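DUF5037 domain-containing protein (Ruminococcus gnavus, PDB 4GL6) is of unknown function, a hypothetical protein of the DUF5037 family whose two beta sheets, one antiparallel and one mixed, are each accompanied by helices. Local coordinates at residues 20-25 with 73-78; 11-16 with 56-61; 7-12 with 64-69. One frame throughout, in Å; residues are numbered along the deposited sequence.

Contact 1: 20-25 with 73-78; sequences EEFEVL and DGYGQR
Phe22 and Tyr75 meet as a T-shaped pair, a useful example of how one aromatic side chain can present an edge while its partner offers a face. The ring planes stand 83° apart, with centroids separated by 5.3 Å. The far rim of the phenylalanine does the touching: Phe22 CE2 comes to 3.6 Å from Tyr75 CE1, and Phe22 CZ lies 4.0 Å from Tyr75 CZ. Phe22 CZ stands over one face of Tyr75, offset toward the rim, and the contact falls on the CD1-CE1-CZ side of the tyrosine ring. Tyr75 is brought there by a first torsion that sets CG anti to the backbone N (chi1 -166°), which places the ring where the Phe22 edge can meet its face.

The setting is the joint between the antiparallel sheet and the long helix 75-95. Phe22 belongs to the edge strand 22-28, whereas Tyr75 opens the helix just after Gly74 at the N-cap position. Asp73 shapes this entry through an Asx turn, its OD1 accepting from the backbone N of Tyr75 at 3.0 Å, while Asp73 OD2 is bonded to the hydroxyl of Tyr18. Rings of Tyr18 and Phe54 also meet Tyr75, so the aromatic pair is part of a larger cluster.

Beyond the pair, the phenol reaches Glu20 in the approach to the strand. Tyr75 OH donates to Glu20 OE2 at 3.0 Å, arriving from above the carboxylate plane, and the carboxylate is steeply inclined to the tyrosine ring. The glutamate chain is extended beyond CG and crosses the tyrosine side chain at about a right angle; its other oxygen, OE1, has a weak hydrogen bond to Asn48 ND2.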
ATOM      1  N   GLU A  20       9.032   1.382 -18.643  1.00 83.69           N
ATOM      2  CA  GLU A  20       8.169   2.563 -18.467  1.00 81.89           C
ATOM      3  C   GLU A  20       8.997   3.721 -17.953  1.00 79.77           C
ATOM      4  O   GLU A  20      10.143   3.531 -17.554  1.00 79.83           O
ATOM      5  CB  GLU A  20       7.129   2.320 -17.378  1.00 82.79           C
ATOM      6  CG  GLU A  20       6.204   1.161 -17.598  1.00 87.39           C
ATOM      7  CD  GLU A  20       5.297   0.968 -16.410  1.00 87.17           C
ATOM      8  OE1 GLU A  20       4.695   1.953 -15.922  1.00 84.47           O
ATOM      9  OE2 GLU A  20       5.192  -0.188 -15.972  1.00 90.19           O
ATOM     10  N   GLU A  21       8.396   4.909 -17.914  1.00 75.02           N
ATOM     11  CA  GLU A  21       9.051   6.081 -17.321  1.00 76.38           C
ATOM     12  C   GLU A  21       8.438   6.334 -15.937  1.00 72.38           C
ATOM     13  O   GLU A  21       7.262   6.018 -15.683  1.00 65.25           O
ATOM     14  CB  GLU A  21       9.067   7.321 -18.224  1.00 80.14           C
ATOM     15  CG  GLU A  21       7.756   7.744 -18.856  1.00 85.45           C
ATOM     16  CD  GLU A  21       7.900   8.967 -19.760  1.00 95.39           C
ATOM     17  OE1 GLU A  21       8.960   9.622 -19.759  1.00 99.38           O
ATOM     18  OE2 GLU A  21       6.939   9.286 -20.488  1.00100.49           O
ATOM     19  N   PHE A  22       9.280   6.871 -15.053  1.00 67.87           N
ATOM     20  CA  PHE A  22       8.965   7.101 -13.652  1.00 63.00           C
ATOM     21  C   PHE A  22       9.347   8.511 -13.237  1.00 63.50           C
ATOM     22  O   PHE A  22      10.086   9.195 -13.941  1.00 66.98           O
ATOM     23  CB  PHE A  22       9.779   6.149 -12.760  1.00 60.47           C
ATOM     24  CG  PHE A  22       9.499   4.686 -12.980  1.00 59.98           C
ATOM     25  CD1 PHE A  22      10.029   4.010 -14.089  1.00 63.01           C
ATOM     26  CD2 PHE A  22       8.755   3.955 -12.043  1.00 56.52           C
ATOM     27  CE1 PHE A  22       9.777   2.650 -14.291  1.00 63.82           C
ATOM     28  CE2 PHE A  22       8.508   2.598 -12.233  1.00 59.08           C
ATOM     29  CZ  PHE A  22       9.015   1.942 -13.362  1.00 61.43           C
ATOM     30  N   GLU A  23       8.834   8.913 -12.076  1.00 63.53           N
ATOM     31  CA  GLU A  23       9.115  10.209 -11.470  1.00 63.84           C
ATOM     32  C   GLU A  23       9.378   9.965  -9.981  1.00 59.79           C
ATOM     33  O   GLU A  23       8.668   9.191  -9.346  1.00 56.51           O
ATOM     34  CB  GLU A  23       7.924  11.166 -11.680  1.00 71.36           C
ATOM     35  CG  GLU A  23       8.146  12.603 -11.196  1.00 79.93           C
ATOM     36  CD  GLU A  23       6.972  13.550 -11.460  1.00 91.52           C
ATOM     37  OE1 GLU A  23       5.930  13.128 -12.008  1.00101.06           O
ATOM     38  OE2 GLU A  23       7.091  14.743 -11.108  1.00 93.30           O
ATOM     39  N   VAL A  24      10.431  10.581  -9.454  1.00 60.09           N
ATOM     40  CA  VAL A  24      10.731  10.557  -8.029  1.00 53.10           C
ATOM     41  C   VAL A  24      10.023  11.799  -7.519  1.00 51.12           C
ATOM     42  O   VAL A  24      10.423  12.902  -7.851  1.00 52.37           O
ATOM     43  CB  VAL A  24      12.249  10.620  -7.731  1.00 53.62           C
ATOM     44  CG1 VAL A  24      12.493  10.900  -6.251  1.00 50.32           C
ATOM     45  CG2 VAL A  24      12.935   9.323  -8.160  1.00 51.01           C
ATOM     46  N   LEU A  25       8.954  11.623  -6.747  1.00 52.39           N
ATOM     47  CA  LEU A  25       8.200  12.763  -6.182  1.00 49.93           C
ATOM     48  C   LEU A  25       9.010  13.487  -5.114  1.00 48.26           C
ATOM     49  O   LEU A  25       8.972  14.702  -5.027  1.00 49.88           O
ATOM     50  CB  LEU A  25       6.842  12.318  -5.623  1.00 48.12           C
ATOM     51  CG  LEU A  25       5.872  11.696  -6.637  1.00 48.67           C
ATOM     52  CD1 LEU A  25       4.625  11.210  -5.924  1.00 44.11           C
ATOM     53  CD2 LEU A  25       5.503  12.661  -7.766  1.00 50.18           C
ATOM     54  N   ASP A  73      14.813  -1.438  -4.872  1.00 54.12           N
ATOM     55  CA  ASP A  73      14.034  -0.439  -5.655  1.00 52.68           C
ATOM     56  C   ASP A  73      12.549  -0.298  -5.346  1.00 50.18           C
ATOM     57  O   ASP A  73      11.929   0.710  -5.711  1.00 53.18           O
ATOM     58  CB  ASP A  73      14.251  -0.592  -7.173  1.00 53.41           C
ATOM     59  CG  ASP A  73      13.722  -1.910  -7.761  1.00 55.35           C
ATOM     60  OD1 ASP A  73      12.817  -2.574  -7.203  1.00 56.15           O
ATOM     61  OD2 ASP A  73      14.223  -2.262  -8.854  1.00 52.78           O
ATOM     62  N   GLY A  74      11.998  -1.322  -4.697  1.00 49.56           N
ATOM     63  CA  GLY A  74      10.612  -1.339  -4.269  1.00 48.28           C
ATOM     64  C   GLY A  74       9.568  -1.568  -5.329  1.00 46.69           C
ATOM     65  O   GLY A  74       8.390  -1.501  -5.001  1.00 47.90           O
ATOM     66  N   TYR A  75       9.970  -1.861  -6.573  1.00 47.84           N
ATOM     67  CA  TYR A  75       9.010  -1.963  -7.671  1.00 48.93           C
ATOM     68  C   TYR A  75       8.242  -3.256  -7.687  1.00 49.26           C
ATOM     69  O   TYR A  75       7.051  -3.241  -8.000  1.00 54.42           O
ATOM     70  CB  TYR A  75       9.637  -1.669  -9.052  1.00 53.14           C
ATOM     71  CG  TYR A  75       8.584  -1.451 -10.142  1.00 55.96           C
ATOM     72  CD1 TYR A  75       7.607  -0.453 -10.000  1.00 59.29           C
ATOM     73  CD2 TYR A  75       8.552  -2.235 -11.304  1.00 59.29           C
ATOM     74  CE1 TYR A  75       6.629  -0.249 -10.963  1.00 61.43           C
ATOM     75  CE2 TYR A  75       7.571  -2.031 -12.282  1.00 61.36           C
ATOM     76  CZ  TYR A  75       6.612  -1.032 -12.099  1.00 62.79           C
ATOM     77  OH  TYR A  75       5.634  -0.768 -13.024  1.00 66.07           O
ATOM     78  N   GLY A  76       8.900  -4.370  -7.373  1.00 51.47           N
ATOM     79  CA  GLY A  76       8.211  -5.677  -7.302  1.00 56.08           C
ATOM     80  C   GLY A  76       7.116  -5.622  -6.247  1.00 51.15           C
ATOM     81  O   GLY A  76       5.983  -6.081  -6.447  1.00 55.53           O
ATOM     82  N   GLN A  77       7.489  -5.015  -5.136  1.00 47.62           N
ATOM     83  CA  GLN A  77       6.612  -4.726  -4.026  1.00 47.87           C
ATOM     84  C   GLN A  77       5.386  -3.911  -4.481  1.00 45.62           C
ATOM     85  O   GLN A  77       4.258  -4.218  -4.102  1.00 46.88           O
ATOM     86  CB  GLN A  77       7.431  -3.935  -2.994  1.00 50.06           C
ATOM     87  CG  GLN A  77       6.888  -3.892  -1.603  1.00 50.18           C
ATOM     88  CD  GLN A  77       7.895  -3.289  -0.640  1.00 44.97           C
ATOM     89  OE1 GLN A  77       8.647  -3.995   0.054  1.00 48.02           O
ATOM     90  NE2 GLN A  77       7.971  -1.976  -0.661  1.00 37.59           N
ATOM     91  N   ARG A  78       5.622  -2.874  -5.285  1.00 49.35           N
ATOM     92  CA  ARG A  78       4.546  -2.012  -5.812  1.00 50.06           C
ATOM     93  C   ARG A  78       3.570  -2.770  -6.698  1.00 49.37           C
ATOM     94  O   ARG A  78       2.362  -2.557  -6.606  1.00 52.13           O
ATOM     95  CB  ARG A  78       5.108  -0.797  -6.581  1.00 51.70           C
ATOM     96  CG  ARG A  78       4.100   0.036  -7.380  1.00 53.63           C
ATOM     97  CD  ARG A  78       2.977   0.561  -6.490  1.00 54.01           C
ATOM     98  NE  ARG A  78       1.723   0.735  -7.213  1.00 54.22           N
ATOM     99  CZ  ARG A  78       0.513   0.819  -6.652  1.00 53.99           C
ATOM    100  NH1 ARG A  78       0.336   0.723  -5.340  1.00 49.38           N
ATOM    101  NH2 ARG A  78      -0.551   0.968  -7.425  1.00 59.69           N
TER

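Contact 2: 11-16 with 56-61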
ATOM      1  N   GLU A  11      15.400   7.927 -11.387  1.00 58.33           N
ATOM      2  CA  GLU A  11      14.478   7.898 -12.543  1.00 59.13           C
ATOM      3  C   GLU A  11      15.107   7.146 -13.740  1.00 62.09           C
ATOM      4  O   GLU A  11      14.438   6.311 -14.370  1.00 63.86           O
ATOM      5  CB  GLU A  11      14.050   9.324 -12.958  1.00 60.76           C
ATOM      6  CG  GLU A  11      13.076  10.016 -11.995  1.00 63.44           C
ATOM      7  CD  GLU A  11      12.842  11.506 -12.277  1.00 67.98           C
ATOM      8  OE1 GLU A  11      13.376  12.063 -13.265  1.00 73.66           O
ATOM      9  OE2 GLU A  11      12.098  12.148 -11.501  1.00 68.98           O
ATOM     10  N   THR A  12      16.383   7.426 -14.022  1.00 61.89           N
ATOM     11  CA  THR A  12      17.096   6.777 -15.133  1.00 64.25           C
ATOM     12  C   THR A  12      17.240   5.274 -14.910  1.00 62.63           C
ATOM     13  O   THR A  12      17.033   4.492 -15.840  1.00 63.27           O
ATOM     14  CB  THR A  12      18.483   7.402 -15.370  1.00 67.01           C
ATOM     15  OG1 THR A  12      18.311   8.791 -15.642  1.00 69.91           O
ATOM     16  CG2 THR A  12      19.217   6.746 -16.555  1.00 66.59           C
ATOM     17  N   TYR A  13      17.569   4.881 -13.681  1.00 59.41           N
ATOM     18  CA  TYR A  13      17.684   3.463 -13.343  1.00 58.45           C
ATOM     19  C   TYR A  13      16.353   2.711 -13.549  1.00 57.42           C
ATOM     20  O   TYR A  13      16.327   1.692 -14.233  1.00 61.67           O
ATOM     21  CB  TYR A  13      18.217   3.250 -11.908  1.00 56.73           C
ATOM     22  CG  TYR A  13      17.850   1.884 -11.377  1.00 55.59           C
ATOM     23  CD1 TYR A  13      18.525   0.742 -11.805  1.00 56.94           C
ATOM     24  CD2 TYR A  13      16.768   1.726 -10.507  1.00 52.41           C
ATOM     25  CE1 TYR A  13      18.153  -0.523 -11.346  1.00 56.16           C
ATOM     26  CE2 TYR A  13      16.386   0.471 -10.058  1.00 52.03           C
ATOM     27  CZ  TYR A  13      17.075  -0.652 -10.478  1.00 52.43           C
ATOM     28  OH  TYR A  13      16.700  -1.882  -9.996  1.00 49.44           O
ATOM     29  N   LEU A  14      15.281   3.214 -12.936  1.00 55.10           N
ATOM     30  CA  LEU A  14      13.948   2.595 -13.013  1.00 54.73           C
ATOM     31  C   LEU A  14      13.453   2.418 -14.449  1.00 60.52           C
ATOM     32  O   LEU A  14      12.939   1.337 -14.801  1.00 62.04           O
ATOM     33  CB  LEU A  14      12.924   3.370 -12.166  1.00 52.65           C
ATOM     34  CG  LEU A  14      13.085   3.263 -10.645  1.00 48.87           C
ATOM     35  CD1 LEU A  14      12.185   4.214  -9.873  1.00 45.88           C
ATOM     36  CD2 LEU A  14      12.782   1.846 -10.186  1.00 48.57           C
ATOM     37  N   GLN A  15      13.657   3.448 -15.278  1.00 66.00           N
ATOM     38  CA  GLN A  15      13.279   3.390 -16.691  1.00 70.94           C
ATOM     39  C   GLN A  15      14.091   2.334 -17.440  1.00 74.30           C
ATOM     40  O   GLN A  15      13.513   1.529 -18.171  1.00 75.46           O
ATOM     41  CB  GLN A  15      13.388   4.762 -17.367  1.00 77.55           C
ATOM     42  CG  GLN A  15      13.085   4.740 -18.868  1.00 85.91           C
ATOM     43  CD  GLN A  15      12.816   6.108 -19.451  1.00 93.88           C
ATOM     44  OE1 GLN A  15      13.234   7.130 -18.905  1.00101.91           O
ATOM     45  NE2 GLN A  15      12.129   6.134 -20.586  1.00100.86           N
ATOM     46  N   GLU A  16      15.413   2.351 -17.257  1.00 74.05           N
ATOM     47  CA  GLU A  16      16.300   1.347 -17.859  1.00 78.33           C
ATOM     48  C   GLU A  16      15.984  -0.073 -17.376  1.00 74.98           C
ATOM     49  O   GLU A  16      16.043  -1.005 -18.162  1.00 73.72           O
ATOM     50  CB  GLU A  16      17.784   1.654 -17.594  1.00 83.45           C
ATOM     51  CG  GLU A  16      18.340   2.831 -18.395  1.00 94.01           C
ATOM     52  CD  GLU A  16      19.808   3.152 -18.089  1.00 98.58           C
ATOM     53  OE1 GLU A  16      20.366   2.627 -17.099  1.00 97.54           O
ATOM     54  OE2 GLU A  16      20.416   3.944 -18.846  1.00 96.18           O
ATOM     55  N   GLY A  56      11.469   3.281  -2.455  1.00 49.83           N
ATOM     56  CA  GLY A  56      12.667   2.572  -2.892  1.00 45.39           C
ATOM     57  C   GLY A  56      13.830   3.031  -2.022  1.00 45.08           C
ATOM     58  O   GLY A  56      13.843   4.155  -1.524  1.00 47.32           O
ATOM     59  N   SER A  57      14.814   2.158  -1.867  1.00 47.29           N
ATOM     60  CA  SER A  57      15.952   2.368  -0.995  1.00 46.46           C
ATOM     61  C   SER A  57      17.221   2.367  -1.885  1.00 48.38           C
ATOM     62  O   SER A  57      17.442   1.409  -2.612  1.00 52.22           O
ATOM     63  CB  SER A  57      15.928   1.236   0.029  1.00 46.26           C
ATOM     64  OG  SER A  57      16.749   1.518   1.126  1.00 51.82           O
ATOM     65  N   TYR A  58      18.011   3.454  -1.859  1.00 48.02           N
ATOM     66  CA  TYR A  58      19.230   3.612  -2.695  1.00 47.85           C
ATOM     67  C   TYR A  58      20.436   4.135  -1.895  1.00 50.18           C
ATOM     68  O   TYR A  58      20.286   4.631  -0.785  1.00 45.48           O
ATOM     69  CB  TYR A  58      18.963   4.580  -3.884  1.00 46.82           C
ATOM     70  CG  TYR A  58      17.823   4.162  -4.796  1.00 45.21           C
ATOM     71  CD1 TYR A  58      16.504   4.486  -4.491  1.00 44.81           C
ATOM     72  CD2 TYR A  58      18.056   3.414  -5.963  1.00 47.46           C
ATOM     73  CE1 TYR A  58      15.442   4.077  -5.315  1.00 47.09           C
ATOM     74  CE2 TYR A  58      17.002   2.998  -6.800  1.00 45.84           C
ATOM     75  CZ  TYR A  58      15.698   3.329  -6.480  1.00 46.18           C
ATOM     76  OH  TYR A  58      14.644   2.932  -7.273  1.00 48.20           O
ATOM     77  N   PHE A  59      21.630   3.974  -2.471  1.00 55.36           N
ATOM     78  CA  PHE A  59      22.896   4.502  -1.922  1.00 59.43           C
ATOM     79  C   PHE A  59      23.585   5.240  -3.068  1.00 57.35           C
ATOM     80  O   PHE A  59      23.656   4.705  -4.176  1.00 54.99           O
ATOM     81  CB  PHE A  59      23.776   3.376  -1.361  1.00 64.52           C
ATOM     82  CG  PHE A  59      25.154   3.818  -0.939  1.00 74.32           C
ATOM     83  CD1 PHE A  59      25.366   4.411   0.308  1.00 76.17           C
ATOM     84  CD2 PHE A  59      26.266   3.613  -1.784  1.00 82.44           C
ATOM     85  CE1 PHE A  59      26.654   4.805   0.690  1.00 76.84           C
ATOM     86  CE2 PHE A  59      27.553   4.004  -1.398  1.00 80.30           C
ATOM     87  CZ  PHE A  59      27.742   4.599  -0.158  1.00 77.13           C
ATOM     88  N   ASN A  60      24.050   6.460  -2.794  1.00 56.20           N
ATOM     89  CA  ASN A  60      24.701   7.312  -3.788  1.00 59.60           C
ATOM     90  C   ASN A  60      26.161   7.492  -3.381  1.00 63.92           C
ATOM     91  O   ASN A  60      26.414   8.171  -2.388  1.00 60.27           O
ATOM     92  CB  ASN A  60      23.993   8.665  -3.873  1.00 59.00           C
ATOM     93  CG  ASN A  60      24.565   9.559  -4.947  1.00 59.34           C
ATOM     94  OD1 ASN A  60      24.600   9.198  -6.120  1.00 63.65           O
ATOM     95  ND2 ASN A  60      24.994  10.736  -4.555  1.00 58.91           N
ATOM     96  N   PRO A  61      27.125   6.896  -4.141  1.00 70.00           N
ATOM     97  CA  PRO A  61      28.546   7.000  -3.745  1.00 73.31           C
ATOM     98  C   PRO A  61      29.125   8.424  -3.695  1.00 80.07           C
ATOM     99  O   PRO A  61      28.619   9.317  -4.379  1.00 77.55           O
ATOM    100  CB  PRO A  61      29.270   6.143  -4.789  1.00 74.77           C
ATOM    101  CG  PRO A  61      28.228   5.213  -5.301  1.00 71.90           C
ATOM    102  CD  PRO A  61      26.968   6.009  -5.315  1.00 68.04           C
TER
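Tyr13 and Leu14, neighbours on helix 6-18, receive Tyr58 from strand 54-59 in the interface where this N-terminal helix lies against a four-stranded antiparallel sheet. Tyr58 supplies the strand's part of the contact, and it does so with the outer end of its side chain. On one flank Tyr58 CE2 comes to 3.9 Å from Tyr13 CD2. The two side chains cross obliquely, the tyrosine of the helix lying at the edge of the Tyr58 ring and near its plane. The first torsion of Tyr58 places CG anti to the carbonyl carbon (chi1 -58°), and the ring then helps to span the distance between two backbones whose nearest CA atoms, those of Leu14 and Gly56, are 10.2 Å apart.

Leu14 meets the same phenol at its oxygen. Its branch point and both methyls lie close to the hydroxyl, with Leu14 CD2 3.6 Å, Leu14 CG 3.7 Å and Leu14 CD1 3.8 Å from Tyr58 OH. The polar end of Tyr13 looks instead to Asp73, where its OH is hydrogen-bonded to OD2. Leu14 also touches Phe22 and Cys44, while Tyr13 and Tyr58 both pack on Ile70, so residues from all four strands take part in this layer. This is helix-on-sheet packing, with a helix laid on one face of an antiparallel meander in an alpha+beta layer.

Contact 3: 7-12 with 64-69; sequences SIKIET and PNSEIE
Lys9, Ile68 and Ser66 carry this contact, and Lys9 uses its two ends for two different purposes. Its root packs against a hydrophobic residue while its ammonium group, several bonds farther on, holds a loop backbone. The chain is fully extended beyond CG (chi2 -174°): the stem starts beside Ile68 CB, and its length carries NZ to Ser66.

At the far end, Lys9 NZ donates to the carbonyl oxygen Ser66 O at 2.7 Å. The bond is bent at the acceptor, with a C=O...N angle of 137°, and the nitrogen stays fairly near the carbonyl plane, 18° from it. The hydroxyl of the same serine is also close, Ser66 OG lying 3.1 Å from Lys9 NZ, and that hydroxyl is hydrogen-bonded to Pro61 O. A further bond from NZ to Asn60 OD1 gives the ammonium group partners on both limbs of the loop that joins strands 54-59 and 69-70.

Nearer the helix, Ile68 packs against the base of Lys9. Its CB is 4.0 Å from Lys9 CB, and its methyl CG2 lies 3.9 Å from the backbone oxygen Lys9 O. Here the backbones also come closest, the CA atoms of Lys9 and Ile68 being 6.2 Å apart. Ile68 touches Tyr58 and Asn60 as well, leading the loop back into the sheet. A lysine on a helix donating to a loop carbonyl, with an aliphatic residue packed beside its stem, is here the means by which a beta-strand connection is fastened to the helix lying on a meander sheet.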
ATOM      1  N   SER A   7      17.615  12.451  -7.971  1.00 60.90           N
ATOM      2  CA  SER A   7      16.317  12.080  -8.544  1.00 62.79           C
ATOM      3  C   SER A   7      16.453  11.556  -9.964  1.00 65.43           C
ATOM      4  O   SER A   7      15.840  10.542 -10.306  1.00 67.59           O
ATOM      5  CB  SER A   7      15.348  13.262  -8.521  1.00 62.85           C
ATOM      6  OG  SER A   7      15.183  13.729  -7.203  1.00 60.02           O
ATOM      7  N   ILE A   8      17.280  12.234 -10.762  1.00 68.18           N
ATOM      8  CA  ILE A   8      17.506  11.857 -12.160  1.00 69.75           C
ATOM      9  C   ILE A   8      18.209  10.495 -12.233  1.00 70.86           C
ATOM     10  O   ILE A   8      17.897   9.696 -13.124  1.00 73.28           O
ATOM     11  CB  ILE A   8      18.280  12.955 -12.963  1.00 74.66           C
ATOM     12  CG1 ILE A   8      17.400  14.200 -13.232  1.00 76.71           C
ATOM     13  CG2 ILE A   8      18.806  12.424 -14.302  1.00 72.23           C
ATOM     14  CD1 ILE A   8      17.001  15.047 -12.028  1.00 80.04           C
ATOM     15  N   LYS A   9      19.131  10.228 -11.299  1.00 68.50           N
ATOM     16  CA  LYS A   9      19.821   8.933 -11.259  1.00 67.24           C
ATOM     17  C   LYS A   9      18.819   7.792 -11.013  1.00 63.67           C
ATOM     18  O   LYS A   9      18.855   6.777 -11.714  1.00 70.41           O
ATOM     19  CB  LYS A   9      20.945   8.910 -10.206  1.00 67.54           C
ATOM     20  CG  LYS A   9      22.150   9.818 -10.476  1.00 70.24           C
ATOM     21  CD  LYS A   9      23.245   9.588  -9.433  1.00 69.87           C
ATOM     22  CE  LYS A   9      24.440  10.513  -9.617  1.00 71.34           C
ATOM     23  NZ  LYS A   9      25.525  10.254  -8.629  1.00 69.69           N
ATOM     24  N   ILE A  10      17.913   7.994 -10.056  1.00 57.03           N
ATOM     25  CA  ILE A  10      16.890   7.001  -9.698  1.00 53.85           C
ATOM     26  C   ILE A  10      15.893   6.817 -10.835  1.00 55.69           C
ATOM     27  O   ILE A  10      15.577   5.678 -11.193  1.00 55.85           O
ATOM     28  CB  ILE A  10      16.138   7.369  -8.390  1.00 51.18           C
ATOM     29  CG1 ILE A  10      17.108   7.344  -7.200  1.00 49.71           C
ATOM     30  CG2 ILE A  10      15.001   6.377  -8.105  1.00 46.88           C
ATOM     31  CD1 ILE A  10      16.581   7.962  -5.934  1.00 46.56           C
ATOM     32  N   GLU A  11      15.400   7.927 -11.387  1.00 58.33           N
ATOM     33  CA  GLU A  11      14.478   7.898 -12.543  1.00 59.13           C
ATOM     34  C   GLU A  11      15.107   7.146 -13.740  1.00 62.09           C
ATOM     35  O   GLU A  11      14.438   6.311 -14.370  1.00 63.86           O
ATOM     36  CB  GLU A  11      14.050   9.324 -12.958  1.00 60.76           C
ATOM     37  CG  GLU A  11      13.076  10.016 -11.995  1.00 63.44           C
ATOM     38  CD  GLU A  11      12.842  11.506 -12.277  1.00 67.98           C
ATOM     39  OE1 GLU A  11      13.376  12.063 -13.265  1.00 73.66           O
ATOM     40  OE2 GLU A  11      12.098  12.148 -11.501  1.00 68.98           O
ATOM     41  N   THR A  12      16.383   7.426 -14.022  1.00 61.89           N
ATOM     42  CA  THR A  12      17.096   6.777 -15.133  1.00 64.25           C
ATOM     43  C   THR A  12      17.240   5.274 -14.910  1.00 62.63           C
ATOM     44  O   THR A  12      17.033   4.492 -15.840  1.00 63.27           O
ATOM     45  CB  THR A  12      18.483   7.402 -15.370  1.00 67.01           C
ATOM     46  OG1 THR A  12      18.311   8.791 -15.642  1.00 69.91           O
ATOM     47  CG2 THR A  12      19.217   6.746 -16.555  1.00 66.59           C
ATOM     48  N   PRO A  64      32.381  12.049  -7.906  1.00120.89           N
ATOM     49  CA  PRO A  64      31.430  12.595  -8.897  1.00118.25           C
ATOM     50  C   PRO A  64      31.023  11.656 -10.034  1.00113.36           C
ATOM     51  O   PRO A  64      31.779  10.738 -10.379  1.00106.39           O
ATOM     52  CB  PRO A  64      32.176  13.820  -9.452  1.00118.66           C
ATOM     53  CG  PRO A  64      33.624  13.475  -9.331  1.00118.99           C
ATOM     54  CD  PRO A  64      33.771  12.407  -8.274  1.00121.75           C
ATOM     55  N   ASN A  65      29.830  11.908 -10.591  1.00109.57           N
ATOM     56  CA  ASN A  65      29.236  11.108 -11.683  1.00109.22           C
ATOM     57  C   ASN A  65      29.094   9.616 -11.354  1.00106.58           C
ATOM     58  O   ASN A  65      29.154   8.762 -12.247  1.00112.54           O
ATOM     59  CB  ASN A  65      30.033  11.299 -12.987  1.00114.15           C
ATOM     60  CG  ASN A  65      30.138  12.751 -13.401  1.00113.19           C
ATOM     61  OD1 ASN A  65      29.184  13.518 -13.260  1.00111.95           O
ATOM     62  ND2 ASN A  65      31.295  13.134 -13.928  1.00106.32           N
ATOM     63  N   SER A  66      28.887   9.320 -10.069  1.00 97.77           N
ATOM     64  CA  SER A  66      28.785   7.948  -9.573  1.00 91.98           C
ATOM     65  C   SER A  66      27.459   7.344  -9.978  1.00 85.70           C
ATOM     66  O   SER A  66      26.440   8.045  -9.968  1.00 86.99           O
ATOM     67  CB  SER A  66      28.910   7.912  -8.041  1.00 94.77           C
ATOM     68  OG  SER A  66      27.887   8.666  -7.397  1.00 96.75           O
ATOM     69  N   GLU A  67      27.474   6.068 -10.361  1.00 82.29           N
ATOM     70  CA  GLU A  67      26.241   5.373 -10.708  1.00 83.77           C
ATOM     71  C   GLU A  67      25.577   4.979  -9.405  1.00 75.96           C
ATOM     72  O   GLU A  67      26.242   4.473  -8.490  1.00 76.66           O
ATOM     73  CB  GLU A  67      26.468   4.179 -11.632  1.00 90.15           C
ATOM     74  CG  GLU A  67      26.893   4.614 -13.036  1.00102.43           C
ATOM     75  CD  GLU A  67      26.614   3.593 -14.133  1.00112.68           C
ATOM     76  OE1 GLU A  67      25.630   2.816 -14.042  1.00103.36           O
ATOM     77  OE2 GLU A  67      27.373   3.608 -15.129  1.00112.34           O
ATOM     78  N   ILE A  68      24.276   5.251  -9.323  1.00 68.30           N
ATOM     79  CA  ILE A  68      23.485   4.996  -8.118  1.00 63.55           C
ATOM     80  C   ILE A  68      23.434   3.488  -7.832  1.00 62.85           C
ATOM     81  O   ILE A  68      23.331   2.695  -8.766  1.00 65.80           O
ATOM     82  CB  ILE A  68      22.052   5.604  -8.267  1.00 59.63           C
ATOM     83  CG1 ILE A  68      21.309   5.714  -6.920  1.00 57.21           C
ATOM     84  CG2 ILE A  68      21.239   4.873  -9.329  1.00 58.29           C
ATOM     85  CD1 ILE A  68      21.775   6.865  -6.048  1.00 55.17           C
ATOM     86  N   GLU A  69      23.548   3.110  -6.556  1.00 60.73           N
ATOM     87  CA  GLU A  69      23.456   1.705  -6.112  1.00 59.11           C
ATOM     88  C   GLU A  69      22.058   1.466  -5.530  1.00 55.52           C
ATOM     89  O   GLU A  69      21.458   2.366  -4.937  1.00 53.94           O
ATOM     90  CB  GLU A  69      24.548   1.380  -5.099  1.00 62.32           C
ATOM     91  CG  GLU A  69      25.946   1.466  -5.706  1.00 71.08           C
ATOM     92  CD  GLU A  69      27.075   1.242  -4.715  1.00 79.63           C
ATOM     93  OE1 GLU A  69      26.817   0.769  -3.585  1.00 84.93           O
ATOM     94  OE2 GLU A  69      28.239   1.541  -5.077  1.00 84.43           O
TER

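From the N terminus, helix 6-18 comes first and takes part in both contact 3 and contact 2, which share Glu11 and Thr12. Contact 3 closes the longer loop, from the start of the helix to the connection before strand 69-70; contact 2 joins the later part of the helix to strand 54-59, so its closure lies largely within the first. Contact 1 begins inside both, on strand 22-28, and ends beyond both, at the start of helix 75-95, so it crosses them. Contacts 2 and 3, about 6 Å apart between centres, tie the helix to the third strand and the connection leading to the fourth, while contact 1 ties the first strand to the long helix.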